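Local atomic coordinates of TouB protein (Pseudomonas stutzeri, PDB entry 2INC), a protein that probably serves as the small ubiquitin-like subunit of the toluene/o-xylene monooxygenase hydroxylase, a diiron enzyme that oxidises aromatic hydrocarbons. Residues C[1-5]-C[71-75]; C[4-8]-C[32-37]; C[20-26]-C[61-67]; C[41-47]-C[79-83]. All blocks are in the same frame, centred on the assembly; numbering follows the deposited sequence.

Contact 1 (C[1-5]-C[71-75]); sequences TFPIM and LRPTE
Two backbone hydrogen bonds tie the extended N-terminal segment 1-5 to the loop 71-75: T74 N donates to P3 O (2.8 Å) and M5 N to E75 O (2.9 Å, nearly linear), with I4 and T74 in register at CA-CA 4.2 Å. The loop makes a type II turn from R72 to E75, closed by E75 N to R72 O (2.8 Å); P73 suits its second position, and T74 takes the positive phi (84°) of the third, where glycine is more usual. Apolar packing centres on F2, in the t rotamer: its CE2 lies 3.7 Å from L71 CB and its CE1 4.0 Å from P73 CG. I4 CG2 reaches L71 CD1 at 4.0 Å, and P3 CG meets P73 CB at 4.3 Å. A salt bridge braces the turn's two ends, R72 NH2 to E75 OE2 (3.0 Å), while E75 OE1 accepts from R72 N (2.9 Å); R72 also pairs with E55 and with an acidic side chain of the hydroxylase's oxygenase subunit. The turn leads into strand 76-82, which runs parallel to strand 2-8 in the ubiquitin-like sheet, with antiparallel strand 14-19 on the other flank of 2-8.

Contact 2 (C[4-8]-C[32-37]); sequences IMSNF and CAYHSI
Residues 4-8 run as a beta strand, whereas 32-37 holds the last part of helix 25-33 and the bend that follows it, where S36 N (3.0 Å) and I37 N (2.8 Å) both donate to A33 O and H35 N donates to C32 O (2.8 Å). The closest CA pairs are S6 with C32 (6.2 Å) and F8 with S36 (6.9 Å), so the strand's side chains must bridge the gap. I4, S6 and F8, every second residue, supply them. F8 (chi1 t) buries most: its CE1 lies 3.4 Å from A33 CA, its CD1 4.1 Å from C32 CB and its CE2 3.5 Å from I37 CD1, while S36 CB sits over the ring face in a CH-pi contact, 4.0 Å from the centroid. The small A33 lets the ring come close to the helix. I4 CD1 touches C32 SG at 3.9 Å. A water lies 2.6 Å from S6 OG, 2.8 Å from S36 OG and 3.0 Å from C32 O, linking the segments; S36 OG bonds D11 as well. A single helix held against a mixed sheet, as here, is characteristic of the beta-grasp, or ubiquitin-like, fold. I79 of strand 76-82 packs on S6 and F8, and L49 of strand 48-53 on F8 and A33.

Contact 3 (C[20-26]-C[61-67]); sequences DTEDTMD and PRGMIVS
The approach to helix 25-33 is held by an antiparallel pairing of two irregular segments through backbone hydrogen bonds. S67 N donates to T21 O, V66 N to D23 O and M25 N to M64 O, each 2.8 Å; T24 and I65 form a single beta bridge, CA-CA 4.1 Å, beside the CA-H...O contact of I65 CA with D23 O (3.0 Å). A type I turn, D20 to D23, precedes the helix, and D20 OD2 accepts from E22 N (2.8 Å) in an Asx turn, a role that suits aspartate's short carboxylate. In this beta-grasp fold the pairing joins the start of the helix to the long connection between strands 59-60 and 76-82. M25 (m, m) points toward 61-67, its flexible thioether bringing CE within 3.5 Å of M64 CG. V66 turns its branched side chain inward, CG2 3.4 Å from D20 O, and also packs on F2 and V28. Near the surface, the long R62 reaches the first helical turn: NE donates to D26 OD1 at 2.9 Å in a salt bridge.

Contact 4 (C[41-47]-C[79-83]); sequences VHPQPEK and IIFMD
In this ubiquitin-like beta-grasp fold, the loop between helix 25-33 and strand 48-53 wraps over the end of C-terminal strand 76-82, with F81 as the anchor. F81 (chi1 m) has its CA-to-CB bond toward the loop, and its ring packs there. Q44, also m at chi1 and t at chi2, lies over one face: its CG is 4.1 Å from the ring centroid in a CH-pi contact, and its NE2 3.6 Å from F81 CD2, so both methylene and amide nitrogen lie over the ring. Near the ring plane sit the branched V41 (t), CG1 4.2 Å from F81 CZ, and K47, CB 4.0 Å from F81 CB. I37 and L49 also pack on F81. A type I turn, Q44 to K47, closed by K47 N to Q44 O (2.9 Å), brings the chain back, with K47 and D83 CA atoms 5.0 Å apart. K47 bends at chi1 and chi2 (both m), then runs extended, its amine at the charged C-terminal residue: K47 NZ to D83 OD1, 3.3 Å.

Contacts 1 and 2 share I4 and M5 on strand 2-8, their centres 13 Å apart: one edges that strand with the 71-75 turn, the other covers it with the end of the helix. Contact 3 is nested in the chain between the segments of contact 1 and packs against it, F2 CD2 lying 4.0 Å from V66 CG1. Contact 2 meets contact 4 through the neighbouring strands 2-8 and 76-82, with I37 CD1 3.6 Å from F81 CZ, and through a probable hydrogen bond from V41 N to S36 O (2.9 Å). Contacts 1 and 4, about 23 Å apart between centres, lie on opposite sides of the chain's centre. The oxygenase subunit touches contacts 1, 2 and 4, but not contact 3.

Contact 1 (C[1-5]-C[71-75])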
loop_
_atom_site.group_PDB
_atom_site.type_symbol
_atom_site.label_atom_id
_atom_site.label_comp_id
_atom_site.label_asym_id
_atom_site.label_seq_id
_atom_site.Cartn_x
_atom_site.Cartn_y
_atom_site.Cartn_z
ATOM N N THR C 1 59.814 19.982 14.452
ATOM C CA THR C 1 58.364 19.722 14.065
ATOM C C THR C 1 57.566 19.170 15.229
ATOM O O THR C 1 57.906 18.130 15.772
ATOM C CB THR C 1 58.199 18.834 12.782
ATOM O OG1 THR C 1 57.749 19.666 11.704
ATOM C CG2 THR C 1 57.175 17.707 12.961
ATOM N N PHE C 2 56.510 19.881 15.617
ATOM C CA PHE C 2 55.856 19.619 16.904
ATOM C C PHE C 2 54.394 20.013 16.803
ATOM O O PHE C 2 54.078 21.147 16.445
ATOM C CB PHE C 2 56.550 20.397 18.006
ATOM C CG PHE C 2 56.080 20.061 19.405
ATOM C CD1 PHE C 2 56.566 18.942 20.074
ATOM C CD2 PHE C 2 55.175 20.875 20.063
ATOM C CE1 PHE C 2 56.152 18.648 21.356
ATOM C CE2 PHE C 2 54.768 20.583 21.363
ATOM C CZ PHE C 2 55.255 19.468 22.004
ATOM N N PRO C 3 53.488 19.055 17.083
ATOM C CA PRO C 3 52.062 19.366 16.938
ATOM C C PRO C 3 51.530 20.089 18.142
ATOM O O PRO C 3 51.783 19.703 19.298
ATOM C CB PRO C 3 51.418 17.981 16.820
ATOM C CG PRO C 3 52.329 17.092 17.684
ATOM C CD PRO C 3 53.730 17.654 17.483
ATOM N N ILE C 4 50.820 21.165 17.879
ATOM C CA ILE C 4 50.016 21.746 18.925
ATOM C C ILE C 4 48.581 21.924 18.421
ATOM O O ILE C 4 48.309 21.863 17.200
ATOM C CB ILE C 4 50.598 23.110 19.468
ATOM C CG1 ILE C 4 50.751 24.134 18.348
ATOM C CG2 ILE C 4 51.950 22.888 20.215
ATOM C CD1 ILE C 4 49.642 25.115 18.237
ATOM N N MET C 5 47.685 22.174 19.370
ATOM C CA MET C 5 46.266 22.502 19.117
ATOM C C MET C 5 46.006 23.981 19.430
ATOM O O MET C 5 46.196 24.456 20.563
ATOM C CB MET C 5 45.302 21.611 19.975
ATOM C CG MET C 5 45.488 20.072 19.784
ATOM S SD MET C 5 45.398 19.559 18.065
ATOM C CE MET C 5 45.345 17.767 18.226
ATOM N N LEU C 71 55.977 21.823 26.636
ATOM C CA LEU C 71 54.686 21.446 26.093
ATOM C C LEU C 71 54.645 19.938 25.927
ATOM O O LEU C 71 55.651 19.313 25.526
ATOM C CB LEU C 71 54.479 22.116 24.734
ATOM C CG LEU C 71 54.532 23.653 24.648
ATOM C CD1 LEU C 71 54.307 24.070 23.180
ATOM C CD2 LEU C 71 53.582 24.372 25.629
ATOM N N ARG C 72 53.479 19.351 26.194
ATOM C CA ARG C 72 53.209 17.971 25.751
ATOM C C ARG C 72 52.808 18.000 24.295
ATOM O O ARG C 72 52.087 18.904 23.876
ATOM C CB ARG C 72 52.090 17.361 26.588
ATOM C CG ARG C 72 52.476 17.264 28.060
ATOM C CD ARG C 72 51.289 17.037 28.970
ATOM N NE ARG C 72 50.309 18.094 28.867
ATOM C CZ ARG C 72 49.313 18.273 29.740
ATOM N NH1 ARG C 72 49.175 17.467 30.796
ATOM N NH2 ARG C 72 48.448 19.259 29.548
ATOM N N PRO C 73 53.243 17.001 23.511
ATOM C CA PRO C 73 52.773 16.954 22.128
ATOM C C PRO C 73 51.248 17.116 22.098
ATOM O O PRO C 73 50.508 16.474 22.899
ATOM C CB PRO C 73 53.198 15.553 21.655
ATOM C CG PRO C 73 54.399 15.222 22.516
ATOM C CD PRO C 73 54.133 15.883 23.852
ATOM N N THR C 74 50.784 18.025 21.250
ATOM C CA THR C 74 49.376 18.117 21.004
ATOM C C THR C 74 48.724 18.999 22.102
ATOM O O THR C 74 47.514 19.188 22.107
ATOM C CB THR C 74 48.887 16.611 20.915
ATOM O OG1 THR C 74 48.697 16.222 19.537
ATOM C CG2 THR C 74 47.780 16.298 21.779
ATOM N N GLU C 75 49.540 19.564 22.994
ATOM C CA GLU C 75 49.091 20.551 23.995
ATOM C C GLU C 75 48.208 21.606 23.348
ATOM O O GLU C 75 48.476 22.065 22.207
ATOM C CB GLU C 75 50.325 21.263 24.572
ATOM C CG GLU C 75 50.027 22.146 25.735
ATOM C CD GLU C 75 50.135 21.391 27.042
ATOM O OE1 GLU C 75 51.105 20.591 27.202
ATOM O OE2 GLU C 75 49.263 21.616 27.907
#

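Contact 2 (C[4-8]-C[32-37])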
loop_
_atom_site.group_PDB
_atom_site.type_symbol
_atom_site.label_atom_id
_atom_site.label_comp_id
_atom_site.label_asym_id
_atom_site.label_seq_id
_atom_site.Cartn_x
_atom_site.Cartn_y
_atom_site.Cartn_z
ATOM N N ILE C 4 50.820 21.165 17.879
ATOM C CA ILE C 4 50.016 21.746 18.925
ATOM C C ILE C 4 48.581 21.924 18.421
ATOM O O ILE C 4 48.309 21.863 17.200
ATOM C CB ILE C 4 50.598 23.110 19.468
ATOM C CG1 ILE C 4 50.751 24.134 18.348
ATOM C CG2 ILE C 4 51.950 22.888 20.215
ATOM C CD1 ILE C 4 49.642 25.115 18.237
ATOM N N MET C 5 47.685 22.174 19.370
ATOM C CA MET C 5 46.266 22.502 19.117
ATOM C C MET C 5 46.006 23.981 19.430
ATOM O O MET C 5 46.196 24.456 20.563
ATOM C CB MET C 5 45.302 21.611 19.975
ATOM C CG MET C 5 45.488 20.072 19.784
ATOM S SD MET C 5 45.398 19.559 18.065
ATOM C CE MET C 5 45.345 17.767 18.226
ATOM N N SER C 6 45.536 24.690 18.426
ATOM C CA SER C 6 45.380 26.130 18.486
ATOM C C SER C 6 43.950 26.466 18.772
ATOM O O SER C 6 43.098 26.124 17.971
ATOM C CB SER C 6 45.742 26.684 17.098
ATOM O OG SER C 6 45.339 28.041 16.977
ATOM N N ASN C 7 43.702 27.128 19.902
ATOM C CA ASN C 7 42.418 27.666 20.284
ATOM C C ASN C 7 42.524 29.209 20.101
ATOM O O ASN C 7 42.954 29.941 21.006
ATOM C CB ASN C 7 42.151 27.333 21.771
ATOM C CG ASN C 7 40.742 27.671 22.211
ATOM O OD1 ASN C 7 39.825 27.782 21.392
ATOM N ND2 ASN C 7 40.552 27.817 23.512
ATOM N N PHE C 8 42.150 29.682 18.918
ATOM C CA PHE C 8 42.403 31.057 18.525
ATOM C C PHE C 8 41.290 31.977 19.025
ATOM O O PHE C 8 40.093 31.619 18.929
ATOM C CB PHE C 8 42.555 31.140 17.011
ATOM C CG PHE C 8 43.333 32.351 16.569
ATOM C CD1 PHE C 8 44.701 32.248 16.297
ATOM C CD2 PHE C 8 42.716 33.593 16.448
ATOM C CE1 PHE C 8 45.445 33.370 15.885
ATOM C CE2 PHE C 8 43.463 34.720 16.055
ATOM C CZ PHE C 8 44.822 34.597 15.791
ATOM N N CYS C 32 49.525 29.778 13.741
ATOM C CA CYS C 32 48.116 29.662 14.126
ATOM C C CYS C 32 47.200 30.640 13.387
ATOM O O CYS C 32 46.177 30.232 12.802
ATOM C CB CYS C 32 47.990 29.860 15.633
ATOM S SG CYS C 32 48.835 28.522 16.532
ATOM N N ALA C 33 47.570 31.933 13.392
ATOM C CA ALA C 33 46.780 32.989 12.774
ATOM C C ALA C 33 46.388 32.617 11.367
ATOM O O ALA C 33 45.286 32.925 10.937
ATOM C CB ALA C 33 47.583 34.329 12.751
ATOM N N TYR C 34 47.288 31.940 10.664
ATOM C CA TYR C 34 47.080 31.538 9.292
ATOM C C TYR C 34 45.763 30.732 9.097
ATOM O O TYR C 34 45.157 30.743 8.019
ATOM C CB TYR C 34 48.288 30.708 8.848
ATOM C CG TYR C 34 48.176 30.189 7.448
ATOM C CD1 TYR C 34 48.613 30.951 6.370
ATOM C CD2 TYR C 34 47.616 28.948 7.182
ATOM C CE1 TYR C 34 48.499 30.483 5.062
ATOM C CE2 TYR C 34 47.486 28.477 5.865
ATOM C CZ TYR C 34 47.940 29.249 4.825
ATOM O OH TYR C 34 47.829 28.801 3.524
ATOM N N HIS C 35 45.356 30.010 10.139
ATOM C CA HIS C 35 44.206 29.107 10.053
ATOM C C HIS C 35 42.946 29.738 10.630
ATOM O O HIS C 35 41.902 29.072 10.684
ATOM C CB HIS C 35 44.514 27.774 10.748
ATOM C CG HIS C 35 45.558 26.968 10.044
ATOM N ND1 HIS C 35 45.346 26.371 8.815
ATOM C CD2 HIS C 35 46.843 26.696 10.376
ATOM C CE1 HIS C 35 46.457 25.770 8.421
ATOM N NE2 HIS C 35 47.380 25.952 9.348
ATOM N N SER C 36 43.015 31.012 11.032
ATOM C CA SER C 36 41.880 31.674 11.695
ATOM C C SER C 36 41.639 33.106 11.228
ATOM O O SER C 36 40.514 33.438 10.836
ATOM C CB SER C 36 42.064 31.666 13.198
ATOM O OG SER C 36 42.203 30.318 13.672
ATOM N N ILE C 37 42.688 33.949 11.264
ATOM C CA ILE C 37 42.551 35.370 10.855
ATOM C C ILE C 37 42.204 35.417 9.366
ATOM O O ILE C 37 42.833 34.701 8.551
ATOM C CB ILE C 37 43.832 36.222 11.172
ATOM C CG1 ILE C 37 44.155 36.260 12.679
ATOM C CG2 ILE C 37 43.749 37.675 10.520
ATOM C CD1 ILE C 37 43.191 37.074 13.545
HETATM O O HOH W 1 44.289 28.871 14.768
#

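Contact 3 (C[20-26]-C[61-67])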
loop_
_atom_site.group_PDB
_atom_site.type_symbol
_atom_site.label_atom_id
_atom_site.label_comp_id
_atom_site.label_asym_id
_atom_site.label_seq_id
_atom_site.Cartn_x
_atom_site.Cartn_y
_atom_site.Cartn_z
ATOM N N ASP C 20 57.331 24.501 14.873
ATOM C CA ASP C 20 58.692 23.975 15.005
ATOM C C ASP C 20 59.203 24.162 16.425
ATOM O O ASP C 20 58.871 25.157 17.054
ATOM C CB ASP C 20 59.609 24.739 14.069
ATOM C CG ASP C 20 60.940 24.055 13.903
ATOM O OD1 ASP C 20 61.034 23.136 13.044
ATOM O OD2 ASP C 20 61.874 24.449 14.642
ATOM N N THR C 21 60.009 23.229 16.933
ATOM C CA THR C 21 60.575 23.356 18.293
ATOM C C THR C 21 61.457 24.624 18.459
ATOM O O THR C 21 61.640 25.144 19.567
ATOM C CB THR C 21 61.374 22.073 18.691
ATOM O OG1 THR C 21 62.311 21.733 17.653
ATOM C CG2 THR C 21 60.436 20.880 18.875
ATOM N N GLU C 22 61.934 25.146 17.334
ATOM C CA GLU C 22 62.704 26.394 17.304
ATOM C C GLU C 22 61.868 27.694 17.194
ATOM O O GLU C 22 62.409 28.799 17.315
ATOM C CB GLU C 22 63.734 26.304 16.169
ATOM C CG GLU C 22 64.682 25.106 16.298
ATOM C CD GLU C 22 65.280 24.995 17.706
ATOM O OE1 GLU C 22 65.181 23.896 18.335
ATOM O OE2 GLU C 22 65.819 26.018 18.192
ATOM N N ASP C 23 60.567 27.584 16.943
ATOM C CA ASP C 23 59.737 28.763 16.853
ATOM C C ASP C 23 59.691 29.491 18.168
ATOM O O ASP C 23 59.694 28.888 19.242
ATOM C CB ASP C 23 58.297 28.421 16.416
ATOM C CG ASP C 23 58.223 27.956 14.978
ATOM O OD1 ASP C 23 59.176 28.245 14.218
ATOM O OD2 ASP C 23 57.223 27.288 14.590
ATOM N N THR C 24 59.695 30.811 18.063
ATOM C CA THR C 24 59.323 31.695 19.145
ATOM C C THR C 24 57.784 31.690 19.319
ATOM O O THR C 24 57.060 31.382 18.370
ATOM C CB THR C 24 59.733 33.096 18.703
ATOM O OG1 THR C 24 61.175 33.152 18.642
ATOM C CG2 THR C 24 59.291 34.082 19.673
ATOM N N MET C 25 57.269 32.118 20.477
ATOM C CA MET C 25 55.820 32.283 20.592
ATOM C C MET C 25 55.213 33.169 19.495
ATOM O O MET C 25 54.141 32.840 18.955
ATOM C CB MET C 25 55.408 32.730 21.987
ATOM C CG MET C 25 55.821 31.674 23.038
ATOM S SD MET C 25 55.070 30.022 22.742
ATOM C CE MET C 25 56.390 28.932 23.299
ATOM N N ASP C 26 55.911 34.251 19.138
ATOM C CA ASP C 26 55.487 35.110 18.052
ATOM C C ASP C 26 55.310 34.318 16.753
ATOM O O ASP C 26 54.342 34.549 15.997
ATOM C CB ASP C 26 56.533 36.239 17.816
ATOM C CG ASP C 26 56.347 37.427 18.753
ATOM O OD1 ASP C 26 55.316 37.502 19.443
ATOM O OD2 ASP C 26 57.226 38.324 18.792
ATOM N N PRO C 61 56.182 34.340 27.206
ATOM C CA PRO C 61 56.659 35.613 26.620
ATOM C C PRO C 61 56.867 35.479 25.116
ATOM O O PRO C 61 57.097 34.356 24.626
ATOM C CB PRO C 61 57.985 35.884 27.355
ATOM C CG PRO C 61 57.973 34.980 28.540
ATOM C CD PRO C 61 57.182 33.754 28.110
ATOM N N ARG C 62 56.794 36.608 24.398
ATOM C CA ARG C 62 56.815 36.607 22.924
ATOM C C ARG C 62 58.001 35.859 22.351
ATOM O O ARG C 62 57.871 35.190 21.336
ATOM C CB ARG C 62 56.740 38.037 22.332
ATOM C CG ARG C 62 55.457 38.771 22.700
ATOM C CD ARG C 62 55.409 40.174 22.161
ATOM N NE ARG C 62 55.482 40.153 20.709
ATOM C CZ ARG C 62 55.407 41.237 19.931
ATOM N NH1 ARG C 62 55.264 42.421 20.485
ATOM N NH2 ARG C 62 55.468 41.129 18.600
ATOM N N GLY C 63 59.156 35.951 23.018
ATOM C CA GLY C 63 60.435 35.479 22.455
ATOM C C GLY C 63 60.829 34.062 22.841
ATOM O O GLY C 63 61.707 33.443 22.213
ATOM N N MET C 64 60.149 33.553 23.865
ATOM C CA MET C 64 60.306 32.187 24.355
ATOM C C MET C 64 60.120 31.186 23.220
ATOM O O MET C 64 59.208 31.353 22.380
ATOM C CB MET C 64 59.294 31.995 25.478
ATOM C CG MET C 64 58.545 30.710 25.428
ATOM S SD MET C 64 58.779 29.712 26.885
ATOM C CE MET C 64 57.947 30.580 28.210
ATOM N N ILE C 65 60.987 30.178 23.142
ATOM C CA ILE C 65 60.877 29.220 22.028
ATOM C C ILE C 65 60.199 27.905 22.469
ATOM O O ILE C 65 60.209 27.548 23.663
ATOM C CB ILE C 65 62.231 28.960 21.234
ATOM C CG1 ILE C 65 63.137 27.953 21.934
ATOM C CG2 ILE C 65 62.984 30.284 20.963
ATOM C CD1 ILE C 65 63.999 27.133 20.985
ATOM N N VAL C 66 59.593 27.222 21.497
ATOM C CA VAL C 66 58.734 26.051 21.769
ATOM C C VAL C 66 59.509 25.020 22.588
ATOM O O VAL C 66 59.000 24.528 23.597
ATOM C CB VAL C 66 58.228 25.387 20.459
ATOM C CG1 VAL C 66 57.716 23.957 20.736
ATOM C CG2 VAL C 66 57.150 26.232 19.820
ATOM N N SER C 67 60.748 24.749 22.139
ATOM C CA SER C 67 61.739 23.870 22.798
ATOM C C SER C 67 61.850 24.068 24.309
ATOM O O SER C 67 62.162 23.116 25.047
ATOM C CB SER C 67 63.114 24.149 22.198
ATOM O OG SER C 67 63.872 22.969 22.055
#

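Contact 4 (C[41-47]-C[79-83])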
loop_
_atom_site.group_PDB
_atom_site.type_symbol
_atom_site.label_atom_id
_atom_site.label_comp_id
_atom_site.label_asym_id
_atom_site.label_seq_id
_atom_site.Cartn_x
_atom_site.Cartn_y
_atom_site.Cartn_z
ATOM N N VAL C 41 38.193 34.989 11.689
ATOM C CA VAL C 41 38.332 36.024 12.698
ATOM C C VAL C 41 38.883 37.240 11.934
ATOM O O VAL C 41 39.718 37.075 11.014
ATOM C CB VAL C 41 39.320 35.577 13.795
ATOM C CG1 VAL C 41 39.401 36.631 14.880
ATOM C CG2 VAL C 41 38.896 34.229 14.392
ATOM N N HIS C 42 38.382 38.439 12.264
ATOM C CA HIS C 42 38.884 39.687 11.641
ATOM C C HIS C 42 40.209 40.023 12.297
ATOM O O HIS C 42 40.351 39.811 13.491
ATOM C CB HIS C 42 37.957 40.877 11.889
ATOM C CG HIS C 42 36.565 40.719 11.355
ATOM N ND1 HIS C 42 35.515 40.268 12.135
ATOM C CD2 HIS C 42 36.044 40.972 10.127
ATOM C CE1 HIS C 42 34.407 40.253 11.409
ATOM N NE2 HIS C 42 34.702 40.669 10.186
ATOM N N PRO C 43 41.169 40.585 11.526
ATOM C CA PRO C 43 42.420 41.136 12.089
ATOM C C PRO C 43 42.175 42.165 13.208
ATOM O O PRO C 43 41.100 42.808 13.265
ATOM C CB PRO C 43 43.054 41.858 10.904
ATOM C CG PRO C 43 42.489 41.179 9.674
ATOM C CD PRO C 43 41.098 40.734 10.053
ATOM N N GLN C 44 43.154 42.309 14.097
ATOM C CA GLN C 44 43.137 43.376 15.083
ATOM C C GLN C 44 44.541 43.982 15.122
ATOM O O GLN C 44 45.332 43.630 16.011
ATOM C CB GLN C 44 42.763 42.853 16.462
ATOM C CG GLN C 44 41.339 42.383 16.593
ATOM C CD GLN C 44 40.936 42.146 18.042
ATOM O OE1 GLN C 44 41.396 42.842 18.955
ATOM N NE2 GLN C 44 40.070 41.149 18.263
ATOM N N PRO C 45 44.856 44.906 14.171
ATOM C CA PRO C 45 46.254 45.374 14.043
ATOM C C PRO C 45 46.666 46.405 15.112
ATOM O O PRO C 45 47.828 46.792 15.183
ATOM C CB PRO C 45 46.328 45.940 12.609
ATOM C CG PRO C 45 44.906 45.805 12.018
ATOM C CD PRO C 45 43.972 45.569 13.192
ATOM N N GLU C 46 45.722 46.816 15.945
ATOM C CA GLU C 46 46.034 47.548 17.166
ATOM C C GLU C 46 46.498 46.604 18.290
ATOM O O GLU C 46 46.774 47.058 19.407
ATOM C CB GLU C 46 44.784 48.291 17.636
ATOM C CG GLU C 46 44.403 49.523 16.793
ATOM C CD GLU C 46 44.845 50.837 17.439
ATOM O OE1 GLU C 46 44.540 51.049 18.646
ATOM O OE2 GLU C 46 45.495 51.655 16.738
ATOM N N LYS C 47 46.578 45.299 17.998
ATOM C CA LYS C 47 46.826 44.283 19.033
ATOM C C LYS C 47 48.013 43.385 18.710
ATOM O O LYS C 47 48.453 43.303 17.574
ATOM C CB LYS C 47 45.564 43.438 19.258
ATOM C CG LYS C 47 44.388 44.219 19.834
ATOM C CD LYS C 47 44.556 44.416 21.335
ATOM C CE LYS C 47 43.383 45.189 21.899
ATOM N NZ LYS C 47 43.313 45.070 23.366
ATOM N N ILE C 79 45.470 31.428 21.672
ATOM C CA ILE C 79 46.182 32.482 20.963
ATOM C C ILE C 79 45.268 33.669 21.112
ATOM O O ILE C 79 44.133 33.699 20.570
ATOM C CB ILE C 79 46.497 32.158 19.480
ATOM C CG1 ILE C 79 47.207 30.819 19.345
ATOM C CG2 ILE C 79 47.477 33.192 18.892
ATOM C CD1 ILE C 79 46.257 29.680 19.408
ATOM N N ILE C 80 45.736 34.619 21.919
ATOM C CA ILE C 80 44.915 35.751 22.347
ATOM C C ILE C 80 45.456 37.124 21.863
ATOM O O ILE C 80 46.666 37.295 21.676
ATOM C CB ILE C 80 44.711 35.727 23.890
ATOM C CG1 ILE C 80 46.059 35.818 24.587
ATOM C CG2 ILE C 80 44.021 34.404 24.307
ATOM C CD1 ILE C 80 46.007 35.818 26.125
ATOM N N PHE C 81 44.537 38.065 21.627
ATOM C CA PHE C 81 44.861 39.465 21.292
ATOM C C PHE C 81 45.207 40.240 22.555
ATOM O O PHE C 81 44.376 40.374 23.480
ATOM C CB PHE C 81 43.683 40.150 20.599
ATOM C CG PHE C 81 43.308 39.520 19.308
ATOM C CD1 PHE C 81 43.971 39.849 18.148
ATOM C CD2 PHE C 81 42.312 38.554 19.264
ATOM C CE1 PHE C 81 43.651 39.254 16.944
ATOM C CE2 PHE C 81 41.974 37.963 18.074
ATOM C CZ PHE C 81 42.648 38.302 16.903
ATOM N N MET C 82 46.441 40.745 22.584
ATOM C CA MET C 82 46.876 41.657 23.648
ATOM C C MET C 82 47.615 42.917 23.115
ATOM O O MET C 82 47.911 43.041 21.914
ATOM C CB MET C 82 47.735 40.890 24.650
ATOM C CG MET C 82 46.929 40.062 25.594
ATOM S SD MET C 82 48.036 39.009 26.523
ATOM C CE MET C 82 48.226 39.957 28.054
ATOM N N ASP C 83 47.923 43.846 24.012
ATOM C CA ASP C 83 48.757 45.010 23.632
ATOM C C ASP C 83 50.073 45.090 24.401
ATOM O O ASP C 83 50.533 44.106 24.982
ATOM C CB ASP C 83 47.954 46.284 23.820
ATOM C CG ASP C 83 47.024 46.189 24.993
ATOM O OD1 ASP C 83 45.829 46.548 24.846
ATOM O OD2 ASP C 83 47.488 45.699 26.048
#